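Long-range contacts in phosphoacetylglucosamine mutase (PDB 5O9X), which catalyses the interconversion of N-acetylglucosamine 6-phosphate and N-acetylglucosamine 1-phosphate, probably by way of a bisphosphorylated sugar intermediate: residues Val6-Ile10 with Thr150-Ala154; Gln60-Val66 with Gly77-Pro83; Tyr192-Ala196 with Glu227-Pro233; Leu312-Phe316 with Ile438-Trp444; Val465-Phe471 with Asp538-Val542. The protein carries 1 engineered substitution. All coordinates share one frame; numbering follows the deposited sequence.

Contact 1. Residues Val6-Ile10 with Thr150-Ala154; sequences VRKAI and TATEA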
# COMPACT_ATOMS: atom_id res chain seq x y z
N VAL A 6 -8.83 4.86 -35.32
CA VAL A 6 -8.76 4.65 -33.86
C VAL A 6 -10.18 4.52 -33.29
O VAL A 6 -10.50 3.52 -32.66
CB VAL A 6 -7.90 5.74 -33.15
CG1 VAL A 6 -8.19 5.85 -31.66
CG2 VAL A 6 -6.42 5.47 -33.36
N ARG A 7 -11.03 5.52 -33.57
CA ARG A 7 -12.40 5.59 -33.06
C ARG A 7 -13.20 4.35 -33.50
O ARG A 7 -14.08 3.88 -32.78
CB ARG A 7 -13.02 6.95 -33.46
CG ARG A 7 -14.54 7.07 -33.52
CD ARG A 7 -15.00 8.41 -34.13
NE ARG A 7 -14.31 9.55 -33.50
CZ ARG A 7 -13.34 10.29 -34.06
NH1 ARG A 7 -12.94 10.06 -35.31
NH2 ARG A 7 -12.76 11.25 -33.35
N LYS A 8 -12.82 3.78 -34.64
CA LYS A 8 -13.40 2.55 -35.18
C LYS A 8 -12.87 1.30 -34.44
O LYS A 8 -13.65 0.46 -34.03
CB LYS A 8 -13.15 2.43 -36.70
CG LYS A 8 -13.66 1.15 -37.36
CD LYS A 8 -15.18 1.15 -37.56
CE LYS A 8 -15.61 0.29 -38.74
NZ LYS A 8 -14.96 -1.05 -38.75
N ALA A 9 -11.55 1.20 -34.31
CA ALA A 9 -10.95 0.08 -33.57
C ALA A 9 -11.47 0.06 -32.11
O ALA A 9 -11.73 -1.02 -31.61
CB ALA A 9 -9.43 0.10 -33.66
N ILE A 10 -11.70 1.24 -31.49
CA ILE A 10 -12.28 1.32 -30.11
C ILE A 10 -13.66 0.63 -30.01
O ILE A 10 -13.85 -0.24 -29.15
CB ILE A 10 -12.19 2.72 -29.49
CG1 ILE A 10 -10.73 3.09 -29.25
CG2 ILE A 10 -12.99 2.87 -28.19
CD1 ILE A 10 -10.49 4.55 -28.93
N THR A 150 -4.19 -1.94 -28.01
CA THR A 150 -3.93 -2.18 -29.42
C THR A 150 -4.88 -1.27 -30.22
O THR A 150 -4.47 -0.66 -31.20
CB THR A 150 -4.15 -3.64 -29.80
OG1 THR A 150 -5.48 -4.00 -29.42
CG2 THR A 150 -3.24 -4.52 -29.09
N ALA A 151 -6.13 -1.16 -29.75
CA ALA A 151 -7.12 -0.32 -30.42
C ALA A 151 -6.68 1.15 -30.45
O ALA A 151 -6.77 1.81 -31.47
CB ALA A 151 -8.50 -0.50 -29.81
N THR A 152 -6.13 1.63 -29.34
CA THR A 152 -5.80 3.02 -29.25
C THR A 152 -4.39 3.20 -29.77
O THR A 152 -3.92 4.31 -29.78
CB THR A 152 -5.87 3.55 -27.78
OG1 THR A 152 -4.97 2.80 -26.96
CG2 THR A 152 -7.24 3.43 -27.22
N GLU A 153 -3.73 2.13 -30.19
CA GLU A 153 -2.38 2.18 -30.80
C GLU A 153 -1.29 2.60 -29.79
O GLU A 153 -0.26 3.22 -30.14
CB GLU A 153 -2.34 3.07 -32.08
CG GLU A 153 -3.27 2.59 -33.19
CD GLU A 153 -3.40 3.59 -34.35
OE1 GLU A 153 -2.68 4.60 -34.40
OE2 GLU A 153 -4.30 3.39 -35.21
N ALA A 154 -1.50 2.30 -28.51
CA ALA A 154 -0.45 2.57 -27.55
C ALA A 154 0.68 1.55 -27.84
O ALA A 154 0.40 0.42 -28.31
CB ALA A 154 -1.01 2.39 -26.11

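Contact 2. Residues Gln60-Val66 with Gly77-Pro83; sequences QWIGVMV and GVKLVDP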
# COMPACT_ATOMS: atom_id res chain seq x y z
N GLN A 60 4.90 9.63 -21.58
CA GLN A 60 5.59 9.01 -20.43
C GLN A 60 4.89 7.68 -20.16
O GLN A 60 3.72 7.53 -20.45
CB GLN A 60 5.60 9.91 -19.20
CG GLN A 60 6.77 10.92 -19.15
CD GLN A 60 6.70 11.82 -17.94
OE1 GLN A 60 5.72 12.51 -17.74
NE2 GLN A 60 7.73 11.82 -17.13
N TRP A 61 5.66 6.69 -19.74
CA TRP A 61 5.12 5.39 -19.39
C TRP A 61 4.13 5.53 -18.24
O TRP A 61 4.42 6.12 -17.17
CB TRP A 61 6.28 4.43 -19.05
CG TRP A 61 7.07 4.10 -20.26
CD1 TRP A 61 8.18 4.74 -20.73
CD2 TRP A 61 6.79 3.02 -21.19
NE1 TRP A 61 8.62 4.10 -21.89
CE2 TRP A 61 7.80 3.06 -22.20
CE3 TRP A 61 5.80 2.02 -21.24
CZ2 TRP A 61 7.83 2.16 -23.26
CZ3 TRP A 61 5.83 1.10 -22.30
CH2 TRP A 61 6.86 1.19 -23.31
N ILE A 62 2.94 5.01 -18.48
CA ILE A 62 1.92 4.87 -17.39
C ILE A 62 1.80 3.36 -17.03
O ILE A 62 1.81 2.51 -17.92
CB ILE A 62 0.60 5.41 -17.94
CG1 ILE A 62 0.70 6.96 -18.17
CG2 ILE A 62 -0.60 5.13 -17.00
CD1 ILE A 62 1.14 7.75 -16.93
N GLY A 63 1.59 3.02 -15.74
CA GLY A 63 1.54 1.56 -15.40
C GLY A 63 0.09 1.19 -15.12
O GLY A 63 -0.75 2.07 -14.69
N VAL A 64 -0.23 -0.08 -15.36
CA VAL A 64 -1.49 -0.64 -14.93
C VAL A 64 -1.16 -1.93 -14.16
O VAL A 64 -0.49 -2.76 -14.69
CB VAL A 64 -2.40 -1.00 -16.14
CG1 VAL A 64 -3.72 -1.56 -15.63
CG2 VAL A 64 -2.75 0.26 -16.95
N MET A 65 -1.62 -2.06 -12.93
CA MET A 65 -1.40 -3.30 -12.16
C MET A 65 -2.75 -3.99 -12.03
O MET A 65 -3.72 -3.35 -11.56
CB MET A 65 -0.89 -2.95 -10.75
CG MET A 65 -0.62 -4.19 -9.87
SD MET A 65 0.76 -5.16 -10.49
CE MET A 65 0.52 -6.62 -9.49
N VAL A 66 -2.84 -5.25 -12.44
CA VAL A 66 -4.11 -5.96 -12.34
C VAL A 66 -4.03 -6.82 -11.03
O VAL A 66 -3.29 -7.79 -10.98
CB VAL A 66 -4.38 -6.85 -13.55
CG1 VAL A 66 -5.71 -7.64 -13.36
CG2 VAL A 66 -4.40 -5.93 -14.82
N GLY A 77 -8.92 -6.47 -9.84
CA GLY A 77 -9.05 -5.02 -9.89
C GLY A 77 -7.96 -4.45 -10.71
O GLY A 77 -7.06 -5.14 -11.22
N VAL A 78 -8.00 -3.14 -10.87
CA VAL A 78 -7.00 -2.50 -11.77
C VAL A 78 -6.68 -1.16 -11.22
O VAL A 78 -7.61 -0.32 -11.10
CB VAL A 78 -7.54 -2.22 -13.21
CG1 VAL A 78 -6.41 -2.19 -14.18
CG2 VAL A 78 -8.50 -3.25 -13.68
N LYS A 79 -5.40 -1.03 -10.85
CA LYS A 79 -4.74 0.21 -10.36
C LYS A 79 -3.88 0.98 -11.38
O LYS A 79 -2.95 0.38 -11.98
CB LYS A 79 -3.78 -0.19 -9.27
CG LYS A 79 -3.67 0.95 -8.30
CD LYS A 79 -2.85 0.60 -7.10
CE LYS A 79 -1.39 0.72 -7.42
NZ LYS A 79 -0.67 0.52 -6.14
N LEU A 80 -4.13 2.28 -11.56
CA LEU A 80 -3.24 3.10 -12.41
C LEU A 80 -2.00 3.72 -11.68
O LEU A 80 -2.07 4.15 -10.53
CB LEU A 80 -4.02 4.12 -13.20
CG LEU A 80 -4.91 3.35 -14.18
CD1 LEU A 80 -6.38 3.57 -13.83
CD2 LEU A 80 -4.55 3.83 -15.57
N VAL A 81 -0.88 3.76 -12.39
CA VAL A 81 0.41 4.24 -11.86
C VAL A 81 0.91 5.39 -12.75
O VAL A 81 1.14 5.19 -13.92
CB VAL A 81 1.51 3.13 -11.78
CG1 VAL A 81 2.79 3.68 -11.08
CG2 VAL A 81 0.97 1.92 -11.01
N ASP A 82 1.12 6.55 -12.15
CA ASP A 82 1.58 7.76 -12.88
C ASP A 82 3.12 7.69 -13.03
O ASP A 82 3.79 6.83 -12.39
CB ASP A 82 1.14 9.03 -12.15
CG ASP A 82 -0.10 9.71 -12.76
OD1 ASP A 82 -0.48 9.42 -13.89
OD2 ASP A 82 -0.71 10.60 -12.12
N PRO A 83 3.71 8.63 -13.81
CA PRO A 83 5.07 8.37 -14.26
C PRO A 83 6.14 8.20 -13.20
O PRO A 83 7.13 7.54 -13.50
CB PRO A 83 5.39 9.63 -15.13
CG PRO A 83 4.01 9.87 -15.76
CD PRO A 83 3.15 9.83 -14.51

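Contact 3. Residues Tyr192-Ala196 with Glu227-Pro233; sequences YEKLA and ELIKYLP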
# COMPACT_ATOMS: atom_id res chain seq x y z
N TYR A 192 15.77 -6.30 -7.97
CA TYR A 192 16.47 -7.10 -6.93
C TYR A 192 17.87 -6.54 -6.65
O TYR A 192 18.30 -6.47 -5.46
CB TYR A 192 16.64 -8.57 -7.32
CG TYR A 192 15.30 -9.27 -7.56
CD1 TYR A 192 14.24 -9.12 -6.64
CD2 TYR A 192 15.09 -10.03 -8.72
CE1 TYR A 192 12.95 -9.74 -6.90
CE2 TYR A 192 13.85 -10.64 -9.00
CZ TYR A 192 12.80 -10.48 -8.10
OH TYR A 192 11.60 -11.08 -8.37
N GLU A 193 18.55 -6.13 -7.73
CA GLU A 193 19.92 -5.57 -7.64
C GLU A 193 19.93 -4.29 -6.78
O GLU A 193 20.82 -4.07 -5.92
CB GLU A 193 20.42 -5.28 -9.06
CG GLU A 193 20.78 -6.58 -9.74
CD GLU A 193 21.25 -6.41 -11.18
OE1 GLU A 193 20.99 -5.33 -11.78
OE2 GLU A 193 21.90 -7.36 -11.70
N LYS A 194 18.95 -3.43 -7.03
CA LYS A 194 18.86 -2.16 -6.27
C LYS A 194 18.59 -2.39 -4.80
O LYS A 194 19.27 -1.80 -3.92
CB LYS A 194 17.78 -1.25 -6.84
CG LYS A 194 17.81 0.19 -6.29
CD LYS A 194 16.52 0.88 -6.76
CE LYS A 194 16.37 2.31 -6.21
NZ LYS A 194 17.43 3.16 -6.77
N LEU A 195 17.57 -3.22 -4.51
CA LEU A 195 17.28 -3.56 -3.10
C LEU A 195 18.49 -4.20 -2.44
O LEU A 195 18.94 -3.77 -1.31
CB LEU A 195 16.04 -4.46 -2.99
CG LEU A 195 14.69 -3.75 -2.82
CD1 LEU A 195 14.34 -3.10 -4.13
CD2 LEU A 195 13.67 -4.87 -2.51
N ALA A 196 19.11 -5.16 -3.15
CA ALA A 196 20.26 -5.86 -2.53
C ALA A 196 21.43 -4.93 -2.23
O ALA A 196 22.02 -4.96 -1.11
CB ALA A 196 20.70 -7.02 -3.38
N GLU A 227 13.41 -15.17 -4.98
CA GLU A 227 14.33 -14.66 -6.00
C GLU A 227 15.27 -13.54 -5.47
O GLU A 227 16.47 -13.59 -5.72
CB GLU A 227 13.56 -14.16 -7.24
CG GLU A 227 14.36 -13.93 -8.54
CD GLU A 227 15.16 -15.12 -9.08
OE1 GLU A 227 14.88 -16.31 -8.73
OE2 GLU A 227 16.14 -14.87 -9.85
N LEU A 228 14.69 -12.55 -4.77
CA LEU A 228 15.43 -11.48 -4.15
C LEU A 228 16.54 -12.06 -3.26
O LEU A 228 17.64 -11.54 -3.26
CB LEU A 228 14.49 -10.55 -3.30
CG LEU A 228 15.32 -9.59 -2.39
CD1 LEU A 228 16.11 -8.59 -3.24
CD2 LEU A 228 14.24 -8.89 -1.51
N ILE A 229 16.26 -13.16 -2.53
CA ILE A 229 17.24 -13.70 -1.56
C ILE A 229 18.55 -14.15 -2.26
O ILE A 229 19.65 -13.96 -1.72
CB ILE A 229 16.59 -14.82 -0.83
CG1 ILE A 229 15.66 -14.16 0.18
CG2 ILE A 229 17.60 -15.72 -0.03
CD1 ILE A 229 14.70 -15.14 0.84
N LYS A 230 18.44 -14.63 -3.49
CA LYS A 230 19.67 -14.93 -4.29
C LYS A 230 20.55 -13.75 -4.52
O LYS A 230 21.76 -13.93 -4.65
CB LYS A 230 19.28 -15.44 -5.63
CG LYS A 230 18.44 -16.71 -5.57
CD LYS A 230 18.16 -17.06 -7.02
CE LYS A 230 17.16 -18.20 -7.13
NZ LYS A 230 16.84 -18.31 -8.60
N TYR A 231 19.98 -12.53 -4.62
CA TYR A 231 20.78 -11.31 -4.76
C TYR A 231 21.36 -10.75 -3.47
O TYR A 231 22.24 -9.93 -3.54
CB TYR A 231 19.97 -10.22 -5.46
CG TYR A 231 19.64 -10.56 -6.92
CD1 TYR A 231 20.35 -9.97 -7.98
CD2 TYR A 231 18.59 -11.47 -7.23
CE1 TYR A 231 20.02 -10.30 -9.33
CE2 TYR A 231 18.26 -11.72 -8.54
CZ TYR A 231 18.99 -11.17 -9.59
OH TYR A 231 18.66 -11.43 -10.92
N LEU A 232 20.82 -11.14 -2.30
CA LEU A 232 21.15 -10.39 -1.05
C LEU A 232 22.60 -10.66 -0.59
O LEU A 232 23.11 -11.73 -0.86
CB LEU A 232 20.16 -10.71 0.09
CG LEU A 232 18.72 -10.18 -0.16
CD1 LEU A 232 17.84 -10.67 0.97
CD2 LEU A 232 18.70 -8.64 -0.16
N PRO A 233 23.24 -9.71 0.13
CA PRO A 233 24.65 -9.95 0.53
C PRO A 233 24.74 -11.06 1.53
O PRO A 233 23.74 -11.37 2.22
CB PRO A 233 25.12 -8.61 1.10
CG PRO A 233 23.87 -7.89 1.46
CD PRO A 233 22.78 -8.36 0.51

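Contact 4. Residues Leu312-Phe316 with Ile438-Trp444; sequences LAASF and ILAHKGW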
# COMPACT_ATOMS: atom_id res chain seq x y z
N LEU A 312 9.13 2.69 14.69
CA LEU A 312 10.47 2.10 14.62
C LEU A 312 11.35 2.97 13.67
O LEU A 312 12.47 3.38 14.02
CB LEU A 312 10.40 0.61 14.15
CG LEU A 312 11.79 -0.09 14.08
CD1 LEU A 312 12.34 -0.31 15.50
CD2 LEU A 312 11.78 -1.37 13.31
N ALA A 313 10.85 3.22 12.46
CA ALA A 313 11.60 4.00 11.45
C ALA A 313 11.81 5.48 11.88
O ALA A 313 12.89 6.01 11.72
CB ALA A 313 10.81 3.98 10.12
N ALA A 314 10.75 6.13 12.43
CA ALA A 314 10.90 7.49 12.92
C ALA A 314 11.94 7.59 14.05
O ALA A 314 12.74 8.57 14.06
CB ALA A 314 9.55 8.07 13.35
N SER A 315 11.99 6.62 14.96
CA SER A 315 12.98 6.64 16.05
C SER A 315 14.40 6.48 15.43
O SER A 315 15.31 7.22 15.78
CB SER A 315 12.68 5.46 16.97
OG SER A 315 13.79 5.10 17.75
N PHE A 316 14.60 5.45 14.60
CA PHE A 316 15.91 5.21 14.00
C PHE A 316 16.41 6.43 13.21
O PHE A 316 17.51 6.90 13.39
CB PHE A 316 15.85 4.00 13.07
CG PHE A 316 17.20 3.55 12.58
CD1 PHE A 316 18.23 3.29 13.51
CD2 PHE A 316 17.45 3.42 11.23
CE1 PHE A 316 19.49 2.88 13.05
CE2 PHE A 316 18.68 2.96 10.76
CZ PHE A 316 19.69 2.68 11.69
N ILE A 438 17.00 -1.97 10.87
CA ILE A 438 16.84 -1.20 12.09
C ILE A 438 17.08 -2.00 13.34
O ILE A 438 17.79 -1.55 14.29
CB ILE A 438 15.49 -0.45 12.16
CG1 ILE A 438 15.39 0.58 11.02
CG2 ILE A 438 15.42 0.30 13.55
CD1 ILE A 438 13.94 1.11 10.85
N LEU A 439 16.41 -3.14 13.46
CA LEU A 439 16.62 -4.01 14.65
C LEU A 439 18.07 -4.41 14.78
O LEU A 439 18.57 -4.53 15.93
CB LEU A 439 15.80 -5.30 14.55
CG LEU A 439 14.29 -4.95 14.57
CD1 LEU A 439 13.53 -6.24 14.19
CD2 LEU A 439 13.76 -4.32 15.89
N ALA A 440 18.75 -4.66 13.64
CA ALA A 440 20.17 -5.10 13.68
C ALA A 440 21.03 -3.92 14.25
O ALA A 440 21.96 -4.16 15.04
CB ALA A 440 20.68 -5.46 12.28
N HIS A 441 20.75 -2.67 13.81
CA HIS A 441 21.50 -1.53 14.32
C HIS A 441 21.23 -1.21 15.80
O HIS A 441 22.16 -0.96 16.58
CB HIS A 441 21.21 -0.27 13.50
CG HIS A 441 21.95 -0.23 12.20
ND1 HIS A 441 23.19 0.38 12.09
CD2 HIS A 441 21.66 -0.74 10.98
CE1 HIS A 441 23.61 0.27 10.83
NE2 HIS A 441 22.72 -0.42 10.15
N LYS A 442 19.96 -1.25 16.18
CA LYS A 442 19.58 -0.98 17.58
C LYS A 442 20.02 -2.12 18.50
O LYS A 442 20.22 -1.89 19.71
CB LYS A 442 18.03 -0.75 17.71
CG LYS A 442 17.53 0.58 17.06
CD LYS A 442 15.98 0.65 17.33
CE LYS A 442 15.27 1.96 16.98
NZ LYS A 442 15.81 3.09 17.80
N GLY A 443 20.13 -3.33 17.96
CA GLY A 443 20.50 -4.57 18.73
C GLY A 443 19.23 -5.18 19.33
O GLY A 443 19.28 -6.15 20.07
N TRP A 444 18.07 -4.64 18.94
CA TRP A 444 16.79 -5.05 19.54
C TRP A 444 16.29 -6.37 19.02
O TRP A 444 16.58 -6.73 17.83
CB TRP A 444 15.71 -4.01 19.13
CG TRP A 444 15.62 -2.84 20.01
CD1 TRP A 444 16.48 -2.47 21.08
CD2 TRP A 444 14.68 -1.80 19.88
NE1 TRP A 444 16.02 -1.32 21.63
CE2 TRP A 444 14.96 -0.85 20.90
CE3 TRP A 444 13.57 -1.58 19.00
CZ2 TRP A 444 14.19 0.31 21.09
CZ3 TRP A 444 12.81 -0.40 19.19
CH2 TRP A 444 13.11 0.50 20.21

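Contact 5. Residues Val465-Phe471 with Asp538-Val542; sequences VAERSIF and DAGTV. Unlike the reference sequence in segment 465-471: Glu467 (reference Asp).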
# COMPACT_ATOMS: atom_id res chain seq x y z
N VAL A 465 -23.95 -4.17 4.82
CA VAL A 465 -25.15 -3.32 4.85
C VAL A 465 -25.77 -3.36 3.44
O VAL A 465 -25.07 -3.66 2.49
CB VAL A 465 -24.76 -1.83 5.23
CG1 VAL A 465 -24.18 -1.75 6.64
CG2 VAL A 465 -23.77 -1.29 4.21
N ALA A 466 -27.02 -2.93 3.25
CA ALA A 466 -27.64 -2.85 1.88
C ALA A 466 -27.04 -1.82 1.03
O ALA A 466 -26.97 -1.99 -0.22
CB ALA A 466 -29.12 -2.50 1.96
N GLU A 467 -26.63 -0.70 1.65
CA GLU A 467 -26.35 0.47 0.84
C GLU A 467 -25.20 1.29 1.41
O GLU A 467 -25.46 2.25 2.14
CB GLU A 467 -27.61 1.35 0.89
CG GLU A 467 -28.08 1.86 -0.43
CD GLU A 467 -27.16 2.86 -1.04
OE1 GLU A 467 -25.93 2.60 -1.16
OE2 GLU A 467 -27.68 3.92 -1.45
N ARG A 468 -23.96 0.95 1.12
CA ARG A 468 -22.92 1.58 1.98
C ARG A 468 -22.77 3.09 1.61
O ARG A 468 -22.18 3.87 2.38
CB ARG A 468 -21.60 0.76 1.98
CG ARG A 468 -20.82 0.97 0.77
CD ARG A 468 -19.78 -0.13 0.54
NE ARG A 468 -19.88 -0.37 -0.90
CZ ARG A 468 -18.88 -0.36 -1.76
NH1 ARG A 468 -17.64 -0.28 -1.37
NH2 ARG A 468 -19.15 -0.57 -3.04
N SER A 469 -23.37 3.52 0.49
CA SER A 469 -23.30 4.91 0.03
C SER A 469 -24.03 5.86 0.98
O SER A 469 -23.79 7.06 0.93
CB SER A 469 -23.83 5.11 -1.39
OG SER A 469 -25.25 5.10 -1.40
N ILE A 470 -24.87 5.34 1.87
CA ILE A 470 -25.47 6.25 2.88
C ILE A 470 -24.51 6.57 4.07
O ILE A 470 -24.83 7.43 4.91
CB ILE A 470 -26.82 5.74 3.40
CG1 ILE A 470 -26.60 4.59 4.40
CG2 ILE A 470 -27.72 5.32 2.22
CD1 ILE A 470 -27.83 4.14 5.16
N PHE A 471 -23.38 5.87 4.16
CA PHE A 471 -22.38 6.14 5.25
C PHE A 471 -21.34 7.11 4.71
O PHE A 471 -20.51 6.74 3.86
CB PHE A 471 -21.71 4.83 5.69
CG PHE A 471 -22.66 3.91 6.37
CD1 PHE A 471 -22.81 3.97 7.78
CD2 PHE A 471 -23.55 3.09 5.61
CE1 PHE A 471 -23.70 3.10 8.43
CE2 PHE A 471 -24.44 2.26 6.27
CZ PHE A 471 -24.54 2.26 7.65
N ASP A 538 -28.03 -2.05 11.90
CA ASP A 538 -29.36 -1.54 12.02
C ASP A 538 -29.62 -0.35 11.05
O ASP A 538 -30.54 -0.41 10.19
CB ASP A 538 -29.61 -1.18 13.49
CG ASP A 538 -31.01 -0.73 13.78
OD1 ASP A 538 -31.66 -0.18 12.86
OD2 ASP A 538 -31.44 -0.89 14.96
N ALA A 539 -28.79 0.68 11.11
CA ALA A 539 -28.92 1.80 10.15
C ALA A 539 -28.78 1.39 8.66
O ALA A 539 -29.39 2.04 7.80
CB ALA A 539 -27.89 2.90 10.51
N GLY A 540 -27.94 0.38 8.32
CA GLY A 540 -27.51 0.24 6.94
C GLY A 540 -28.38 -0.73 6.17
O GLY A 540 -28.10 -1.06 5.02
N THR A 541 -29.46 -1.15 6.83
CA THR A 541 -30.11 -2.42 6.51
C THR A 541 -31.65 -2.24 6.57
O THR A 541 -32.41 -3.21 6.57
CB THR A 541 -29.46 -3.54 7.42
OG1 THR A 541 -29.14 -4.73 6.67
CG2 THR A 541 -30.23 -3.83 8.76
N VAL A 542 -32.08 -0.97 6.51
CA VAL A 542 -33.49 -0.58 6.74
C VAL A 542 -34.46 -1.08 5.65
O VAL A 542 -34.43 -0.62 4.51
CB VAL A 542 -33.66 0.96 7.10
CG1 VAL A 542 -33.03 1.28 8.46
CG2 VAL A 542 -33.11 1.90 6.02

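Contact 1. Residues Val6-Ile10 with Thr150-Ala154
Ile10 reaches from helix 4-14 to Ala151 and Thr152, at the point where helix 138-151 gives out. At CB the chain turns CG1 away from its own carbonyl carbon (chi1 -66°), which brings CG1 to 4.3 Å from Ala151 CB. The same CG1 lies 4.1 Å from Thr152 CG2. One bond further, the extended chain carries CD1 up to that methyl, and the tip ends 3.8 Å from Thr152 CG2. Thr152 thus offers its methyl to the isoleucine, while its OG1 is engaged elsewhere, hydrogen-bonded to Thr51 OG1.

Next to Ile10 in the helix, Ala9 meets Ala151, and the two small residues let the backbones come close: their CB atoms are 4.0 Å apart, and Ala151 CB sits 3.7 Å from Ala9 O. One turn back, Val6 closes the other end, its methyl coming against the carboxylate end of Glu153, CG2 to OE2 at 3.5 Å. No hydrogen bond spans the contact. Glu153, with positive phi, completes the Schellman motif that ends its helix. The first helix packs against this last turn and the residues that follow it. Helix 40-56 packs against the pair, Leu48 touching both Ile10 and Thr152, and helix 107-118 adds Tyr111 against the same two residues.

Contact 2. Residues Gln60-Val66 with Gly77-Pro83
Gly77 begins the pairing with Val66: its carbonyl O receives a CA-H...O contact from Val66 CA at 3.3 Å. Val78 follows as the non-hydrogen-bonded partner of Val66, its side chain on the face shared by Val64, Val66 and Leu80. Lys79 pairs with Met65 through two backbone bonds, Lys79 N to Met65 O at 3.0 Å and Met65 N to Lys79 O at 2.9 Å, both donors lying in the carbonyl plane. The side chains of this pair leave on the other face, towards helix 164-176. Leu80 returns to the first face, with CD2 4.2 Å from Val64 CG2. At Val81 the bonding resumes with Gly63, unevenly: Gly63 N meets Val81 O on a lone pair, whereas Val81 N stands above the carbonyl plane of Gly63, 38° out of it. Asp82 turns to Arg53, to which its OD1 is salt-bridged. Pro83 ends the run, its CG 3.8 Å from Ile62 CD1 and 3.7 Å from Gln60 OE1, the ring lying beside the isoleucine and across the glutamine. This is an antiparallel hairpin in the mixed sheet of domain I of the phosphohexomutases. In this family the loop between its strands carries the active-site phosphoserine, here an engineered alanine, and the Lys79 side chain is about 6 Å from bound glucose 1,6-bisphosphate.

Contact 3. Residues Tyr192-Ala196 with Glu227-Pro233
Tyr192 lies against Leu228 and Tyr231 where two helices of domain II, 188-202 and 221-231, pack tightly, their segments crossing at an angle of 54°. CG stands opposite the carbonyl carbon, next to the backbone N (chi1 -59°), which sets the ring against the second helix. CD1 lies 3.6 Å from Leu228 CB, and one face of the ring looks onto Leu228 N. Glu227 CG packs just as closely, 3.4 Å from Tyr192 CE2. At the root of the ring, Tyr192 CB sits over the face of Tyr231, 3.6 Å from that ring's centroid and 18° off its normal, a CH-pi contact. The buried Tyr192 OH is hydrogen-bonded to Glu188 and Gln166. Further along, Ala196 leaves room for the end of the second helix: its CB comes to 3.3 Å from Tyr231 O, and Leu232 CD2 lies 4.0 Å from Ala196 CA.

The looser side belongs to the carboxylates. Glu193 touches Tyr231 with its methylene alone, CG to CE1 at 3.8 Å, and its OE2 is bonded to Gln189. The carboxylate of Glu227 turns outward to a salt bridge with the exposed Lys230. With no hydrogen bond from segment to segment, the contact is held by methyl, methylene and ring surfaces, while the two glutamates take partners along their own helices.

Contact 4. Residues Leu312-Phe316 with Ile438-Trp444
Helical segments 312-316 and 438-442 run at 45° to each other with their axes 11.0 Å apart, a wide spacing filled by large side chains, and Phe316 and Ile438 have the nearest CA atoms at 6.8 Å. Ile438 touches Leu312, Ala313 and Phe316. It meets Leu312 tip to tip, CG2 lying 3.7 Å from Leu312 CG; the longer branch lays CG1 against the phenyl ring, 3.5 Å from Phe316 CD2, and carries CD1 on to Ala313 CA. Phe316 has its CG opposite the backbone N (chi1 -171°), which swings the ring across the gap so that it also reaches His441; CE1 comes to 3.6 Å from His441 CB. CZ lies over one face of the imidazole, and the two planes are 47° apart.

Both helices belong to domain III, whose helices flank a mixed sheet in the alpha/beta manner of the phosphohexomutases. Helix 428-442 also faces domain II, where the His441 NE2 is hydrogen-bonded to Val202 O.

Towards the surface Lys442 stretches along the gap and bends only at its last torsion, which brings NZ to Ser315 OG; the ammonium donates this bond, at 2.9 Å. Lys442 CD rests over one face of the Trp444 ring, which follows the positive-phi Gly443. Leu312 runs alongside the indole the other way, its CD1 ending 3.7 Å from Trp444 CZ3, and Trp449 of helix 446-451 touches both.

Contact 5. Residues Val465-Phe471 with Asp538-Val542
In the C-terminal domain, the loop joining strands 458-463 and 472-474 is fastened to the tail of the chain just where helix 522-539 ends. The single hydrogen bond across runs from Ala466 N to Gly540 O, 2.8 Å long and somewhat bent, the donor tilted 30° from the carbonyl plane. The same oxygen is crowded by carbon, with Val465 CB at 3.4 Å and Ala466 CB at 3.5 Å. Gly540 has no side chain, and its CA is approached directly from two directions. Phe471 brings CZ to 3.7 Å from Gly540 CA, which lies at the edge of the ring, and Val465 CG1 comes to 3.9 Å. Ile470 adds the tip of its extended chain, CD1 sitting 3.7 Å from Ala539 O.

The loop keeps its own shape through a short 3-10 turn at 468-470. There Glu467 OE1 accepts from both Ser469 N and Ser469 OG, the hydroxyl bond being the shorter at 2.6 Å. Val465 and Phe471 also rest on Val513 of strand 513-518, while Pro483, just after strand 479-482, touches Ile470, Phe471 and Ala539.

In the fold
From the N terminus, contact 1 closes a loop that takes in most of domain I, tying helix 4-14 to the end of helix 138-151. Contact 2 lies within that loop as a much smaller closure, a hairpin in the central sheet, its centre about 19 Å from that of contact 1. The remaining three follow in series, and none crosses another. Contact 3 joins two helices of domain II over a short span. Contact 4 brackets nearly all of domain III, and helix 428-442, which it uses, also touches Leu195 and Leu228 of contact 3. Contact 5 pins the C-terminal tail to an early loop of the last domain.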